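Local atomic coordinates of CRISPR protein (Archaeoglobus fulgidus, PDB entry 4MJK), a protein that probably serves as a Cas5-family subunit of an archaeal type I-A CRISPR Cascade complex, helping to assemble the RNA-guided surveillance machinery. Residues I69-P78 with Y228-I236. Numbering follows the deposited sequence.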
ATOM      1  N   ILE A  69      23.587  11.396  -2.686  1.00 10.55           N
ATOM      2  CA  ILE A  69      22.178  11.182  -2.400  1.00  9.00           C
ATOM      3  C   ILE A  69      22.039   9.968  -1.516  1.00 11.68           C
ATOM      4  O   ILE A  69      22.442   8.869  -1.897  1.00 12.67           O
ATOM      5  CB  ILE A  69      21.328  11.020  -3.677  1.00 13.81           C
ATOM      6  CG1 ILE A  69      19.869  10.708  -3.297  1.00  9.63           C
ATOM      7  CG2 ILE A  69      21.897   9.939  -4.579  1.00 11.21           C
ATOM      8  CD1 ILE A  69      18.895  10.783  -4.487  1.00 12.47           C
ATOM      9  N   GLY A  70      21.510  10.185  -0.318  1.00 11.44           N
ATOM     10  CA  GLY A  70      21.292   9.125   0.658  1.00  8.89           C
ATOM     11  C   GLY A  70      19.927   9.314   1.293  1.00  9.95           C
ATOM     12  O   GLY A  70      19.321  10.381   1.162  1.00  9.04           O
ATOM     13  N   TRP A  71      19.438   8.292   1.986  1.00  8.08           N
ATOM     14  CA  TRP A  71      18.112   8.356   2.570  1.00  8.92           C
ATOM     15  C   TRP A  71      18.031   7.387   3.728  1.00  9.96           C
ATOM     16  O   TRP A  71      18.854   6.476   3.846  1.00  6.85           O
ATOM     17  CB  TRP A  71      17.038   8.006   1.526  1.00  7.28           C
ATOM     18  CG  TRP A  71      17.254   6.651   0.898  1.00  8.61           C
ATOM     19  CD1 TRP A  71      16.691   5.463   1.283  1.00 10.26           C
ATOM     20  CD2 TRP A  71      18.127   6.343  -0.196  1.00  8.31           C
ATOM     21  NE1 TRP A  71      17.154   4.440   0.483  1.00 10.56           N
ATOM     22  CE2 TRP A  71      18.043   4.961  -0.428  1.00  8.96           C
ATOM     23  CE3 TRP A  71      18.973   7.117  -1.003  1.00  8.10           C
ATOM     24  CZ2 TRP A  71      18.750   4.329  -1.442  1.00  8.99           C
ATOM     25  CZ3 TRP A  71      19.683   6.484  -2.016  1.00 10.91           C
ATOM     26  CH2 TRP A  71      19.571   5.103  -2.220  1.00  9.69           C
ATOM     27  N   LYS A  72      17.041   7.610   4.590  1.00  9.44           N
ATOM     28  CA  LYS A  72      16.776   6.729   5.713  1.00 10.82           C
ATOM     29  C   LYS A  72      15.311   6.826   6.115  1.00 10.53           C
ATOM     30  O   LYS A  72      14.676   7.872   5.944  1.00 10.70           O
ATOM     31  CB  LYS A  72      17.669   7.075   6.910  1.00 11.65           C
ATOM     32  CG  LYS A  72      17.375   8.427   7.510  1.00 10.46           C
ATOM     33  CD  LYS A  72      18.408   8.818   8.554  1.00 12.82           C
ATOM     34  CE  LYS A  72      18.124  10.221   9.084  1.00 15.67           C
ATOM     35  NZ  LYS A  72      19.129  10.687  10.119  1.00 21.78           N
ATOM     36  N   ALA A  73      14.782   5.728   6.642  1.00 11.10           N
ATOM     37  CA  ALA A  73      13.410   5.692   7.128  1.00 15.01           C
ATOM     38  C   ALA A  73      13.395   6.446   8.442  1.00 13.46           C
ATOM     39  O   ALA A  73      14.367   6.392   9.174  1.00 13.35           O
ATOM     40  CB  ALA A  73      12.951   4.243   7.335  1.00 12.06           C
ATOM     41  N   LEU A  74      12.311   7.172   8.714  1.00 13.24           N
ATOM     42  CA  LEU A  74      12.142   7.858   9.986  1.00 14.10           C
ATOM     43  C   LEU A  74      11.243   7.055  10.912  1.00 15.03           C
ATOM     44  O   LEU A  74      11.395   7.108  12.129  1.00 18.22           O
ATOM     45  CB  LEU A  74      11.552   9.265   9.764  1.00 15.81           C
ATOM     46  CG  LEU A  74      12.426  10.155   8.860  1.00 16.63           C
ATOM     47  CD1 LEU A  74      11.763  11.497   8.533  1.00 18.13           C
ATOM     48  CD2 LEU A  74      13.784  10.365   9.496  1.00 14.51           C
ATOM     49  N   ASN A  75      10.311   6.298  10.351  1.00 12.69           N
ATOM     50  CA  ASN A  75       9.320   5.631  11.191  1.00 16.05           C
ATOM     51  C   ASN A  75       8.692   4.419  10.518  1.00 15.67           C
ATOM     52  O   ASN A  75       7.567   4.044  10.827  1.00 15.22           O
ATOM     53  CB  ASN A  75       8.199   6.610  11.542  1.00 15.17           C
ATOM     54  CG  ASN A  75       7.347   6.944  10.340  1.00 18.37           C
ATOM     55  OD1 ASN A  75       7.780   6.758   9.200  1.00 16.03           O
ATOM     56  ND2 ASN A  75       6.123   7.394  10.574  1.00 20.01           N
ATOM     57  N   CYS A  76       9.402   3.808   9.582  1.00 12.70           N
ATOM     58  CA  CYS A  76       8.778   2.756   8.797  1.00 14.76           C
ATOM     59  C   CYS A  76       9.779   1.700   8.367  1.00 15.36           C
ATOM     60  O   CYS A  76      11.002   1.886   8.463  1.00 13.15           O
ATOM     61  CB  CYS A  76       8.045   3.346   7.577  1.00 12.92           C
ATOM     62  SG  CYS A  76       9.115   4.159   6.348  1.00 14.23           S
ATOM     63  N   THR A  77       9.240   0.579   7.908  1.00 13.28           N
ATOM     64  CA  THR A  77      10.052  -0.534   7.454  1.00 14.00           C
ATOM     65  C   THR A  77       9.417  -1.044   6.140  1.00 13.95           C
ATOM     66  O   THR A  77       8.188  -1.182   6.036  1.00 14.38           O
ATOM     67  CB  THR A  77      10.122  -1.635   8.553  1.00 18.45           C
ATOM     68  OG1 THR A  77      11.216  -2.537   8.294  1.00 25.23           O
ATOM     69  CG2 THR A  77       8.839  -2.414   8.599  1.00 18.57           C
ATOM     70  N   PRO A  78      10.241  -1.289   5.116  1.00 14.04           N
ATOM     71  CA  PRO A  78       9.672  -1.701   3.817  1.00 10.54           C
ATOM     72  C   PRO A  78       9.204  -3.145   3.827  1.00 14.08           C
ATOM     73  O   PRO A  78       9.774  -3.994   4.516  1.00 16.18           O
ATOM     74  CB  PRO A  78      10.847  -1.554   2.846  1.00 12.54           C
ATOM     75  CG  PRO A  78      11.931  -0.775   3.630  1.00 14.94           C
ATOM     76  CD  PRO A  78      11.700  -1.120   5.059  1.00 14.38           C
ATOM     77  N   TYR A 228      24.527  -0.033  -3.178  1.00 10.72           N
ATOM     78  CA  TYR A 228      24.329   0.783  -1.975  1.00 10.80           C
ATOM     79  C   TYR A 228      24.141  -0.100  -0.760  1.00 11.00           C
ATOM     80  O   TYR A 228      23.574  -1.191  -0.868  1.00 10.35           O
ATOM     81  CB  TYR A 228      23.049   1.631  -2.091  1.00 11.35           C
ATOM     82  CG  TYR A 228      23.250   3.068  -2.506  1.00 11.51           C
ATOM     83  CD1 TYR A 228      23.734   3.382  -3.755  1.00 13.27           C
ATOM     84  CD2 TYR A 228      22.943   4.116  -1.633  1.00 12.18           C
ATOM     85  CE1 TYR A 228      23.912   4.701  -4.149  1.00 11.67           C
ATOM     86  CE2 TYR A 228      23.105   5.439  -2.017  1.00 14.98           C
ATOM     87  CZ  TYR A 228      23.594   5.725  -3.279  1.00 15.82           C
ATOM     88  OH  TYR A 228      23.775   7.044  -3.672  1.00 17.55           O
ATOM     89  N   ARG A 229      24.576   0.388   0.398  1.00  9.91           N
ATOM     90  CA  ARG A 229      24.134  -0.175   1.664  1.00 10.80           C
ATOM     91  C   ARG A 229      22.962   0.699   2.104  1.00 11.28           C
ATOM     92  O   ARG A 229      23.003   1.910   1.924  1.00 11.27           O
ATOM     93  CB  ARG A 229      25.247  -0.156   2.714  1.00 10.78           C
ATOM     94  CG  ARG A 229      26.463  -0.988   2.337  1.00 16.65           C
ATOM     95  CD  ARG A 229      26.131  -2.469   2.098  1.00 15.76           C
ATOM     96  NE  ARG A 229      25.574  -3.174   3.258  1.00 17.59           N
ATOM     97  CZ  ARG A 229      26.293  -3.883   4.132  1.00 19.65           C
ATOM     98  NH1 ARG A 229      27.614  -3.970   4.003  1.00 19.18           N
ATOM     99  NH2 ARG A 229      25.697  -4.509   5.136  1.00 17.46           N
ATOM    100  N   ILE A 230      21.909   0.077   2.627  1.00  8.96           N
ATOM    101  CA  ILE A 230      20.682   0.797   2.971  1.00  8.92           C
ATOM    102  C   ILE A 230      20.242   0.394   4.365  1.00 10.12           C
ATOM    103  O   ILE A 230      20.286  -0.793   4.718  1.00 11.94           O
ATOM    104  CB  ILE A 230      19.524   0.495   1.965  1.00  9.86           C
ATOM    105  CG1 ILE A 230      19.350  -1.017   1.782  1.00 10.86           C
ATOM    106  CG2 ILE A 230      19.816   1.145   0.602  1.00 10.01           C
ATOM    107  CD1 ILE A 230      18.123  -1.436   0.973  1.00 11.46           C
ATOM    108  N   PRO A 231      19.812   1.371   5.170  1.00  8.93           N
ATOM    109  CA  PRO A 231      19.382   1.018   6.525  1.00 10.92           C
ATOM    110  C   PRO A 231      17.931   0.528   6.543  1.00 13.41           C
ATOM    111  O   PRO A 231      17.083   1.037   5.791  1.00 12.54           O
ATOM    112  CB  PRO A 231      19.503   2.340   7.275  1.00 11.85           C
ATOM    113  CG  PRO A 231      19.171   3.383   6.225  1.00  9.70           C
ATOM    114  CD  PRO A 231      19.741   2.824   4.921  1.00  9.22           C
ATOM    115  N   ILE A 232      17.666  -0.454   7.401  1.00 11.81           N
ATOM    116  CA  ILE A 232      16.340  -1.021   7.577  1.00 13.54           C
ATOM    117  C   ILE A 232      16.022  -0.957   9.071  1.00 14.43           C
ATOM    118  O   ILE A 232      16.639  -1.634   9.895  1.00 12.93           O
ATOM    119  CB  ILE A 232      16.266  -2.486   7.110  1.00 16.03           C
ATOM    120  CG1 ILE A 232      16.747  -2.638   5.651  1.00 18.04           C
ATOM    121  CG2 ILE A 232      14.856  -3.050   7.350  1.00 17.99           C
ATOM    122  CD1 ILE A 232      15.744  -2.276   4.628  1.00 15.93           C
HETATM  123  N   MSE A 233      15.063  -0.111   9.401  1.00 13.16           N
HETATM  124  CA  MSE A 233      14.667   0.139  10.773  1.00 17.04           C
HETATM  125  C   MSE A 233      13.859  -1.047  11.280  1.00 20.46           C
HETATM  126  O   MSE A 233      12.951  -1.516  10.592  1.00 20.56           O
HETATM  127  CB  MSE A 233      13.797   1.400  10.758  1.00 18.53           C
HETATM  128  CG  MSE A 233      13.472   2.019  12.076  1.00 27.56           C
HETATM  129 SE   MSE A 233      12.646   3.757  11.713  0.50 21.68          SE
HETATM  130  CE  MSE A 233      14.175   4.901  12.147  1.00 28.45           C
ATOM    131  N   THR A 234      14.189  -1.545  12.468  1.00 20.40           N
ATOM    132  CA  THR A 234      13.445  -2.660  13.054  1.00 22.52           C
ATOM    133  C   THR A 234      12.603  -2.226  14.250  1.00 25.80           C
ATOM    134  O   THR A 234      11.772  -2.985  14.740  1.00 31.34           O
ATOM    135  CB  THR A 234      14.374  -3.806  13.495  1.00 23.65           C
ATOM    136  OG1 THR A 234      15.429  -3.286  14.311  1.00 30.75           O
ATOM    137  CG2 THR A 234      14.976  -4.496  12.283  1.00 28.79           C
ATOM    138  N   SER A 235      12.826  -1.006  14.719  1.00 24.36           N
ATOM    139  CA  SER A 235      12.104  -0.479  15.867  1.00 27.49           C
ATOM    140  C   SER A 235      12.007   1.020  15.719  1.00 26.99           C
ATOM    141  O   SER A 235      12.928   1.665  15.199  1.00 26.59           O
ATOM    142  CB  SER A 235      12.842  -0.826  17.169  1.00 30.00           C
ATOM    143  OG  SER A 235      12.480   0.049  18.234  1.00 32.20           O
ATOM    144  N   ILE A 236      10.897   1.580  16.186  1.00 26.37           N
ATOM    145  CA  ILE A 236      10.691   3.019  16.120  1.00 25.73           C
ATOM    146  C   ILE A 236      11.799   3.768  16.865  1.00 25.61           C
ATOM    147  O   ILE A 236      12.068   4.935  16.586  1.00 26.92           O
ATOM    148  CB  ILE A 236       9.298   3.407  16.682  1.00 28.67           C
ATOM    149  CG1 ILE A 236       8.989   4.882  16.415  1.00 27.90           C
ATOM    150  CG2 ILE A 236       9.197   3.073  18.180  1.00 26.25           C
ATOM    151  CD1 ILE A 236       8.891   5.232  14.941  1.00 25.85           C
TER
HETATM  152  O   HOH W   1      13.376   0.998   7.295  1.00 10.47           O
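Two different sheets of this Cas5-like fold meet where residues 69-73, part of strand 66-73 at one margin of the six-stranded antiparallel sheet within this chain, lie over strand 228-231 and the loop after it. The strands run nearly alike, at 27°, with axes 7.1 Å apart, so side chains rather than backbone bonds join them. Tyr228 reaches across, and its OH donates to Ile69 O (2.9 Å), lying in the carbonyl plane; a tyrosine suits the place because its length carries a hydroxyl to a main-chain acceptor while its ring lies against the Trp71 indole. The two six-membered rings are nearly parallel (21°) but slid apart, with CE2 of Tyr228 3.6 Å from CH2 of Trp71. With the phenol cut back to an alanine here, Ile69 O would probably lose this donor and a gap would open beside the indole. Trp71 CZ2 also packs on Ile230 CG2 (3.9 Å). The rigid ring of Pro231 presents CG to Trp71 O and Lys72 CB. Selenomethionine Met233 has CG anti to the backbone N (chi1 -169°), and its extended chain bends only at the end, bringing CE to 3.3 Å from Ala73 O, with SE near Leu74 O, where the chain leaves strand 69-73. Its own O accepts from Thr77 OG1 (3.1 Å), and one water links its N to Cys76 O. Ile236 CD1 rests on Asn75 CB, while Asn75 OD1 accepts from Lys127 N. Around the contact, strand 127-134 pairs with 66-73, strand 115-120 flanks Thr77 and Pro78, and strand 196-202 pairs with 225-231.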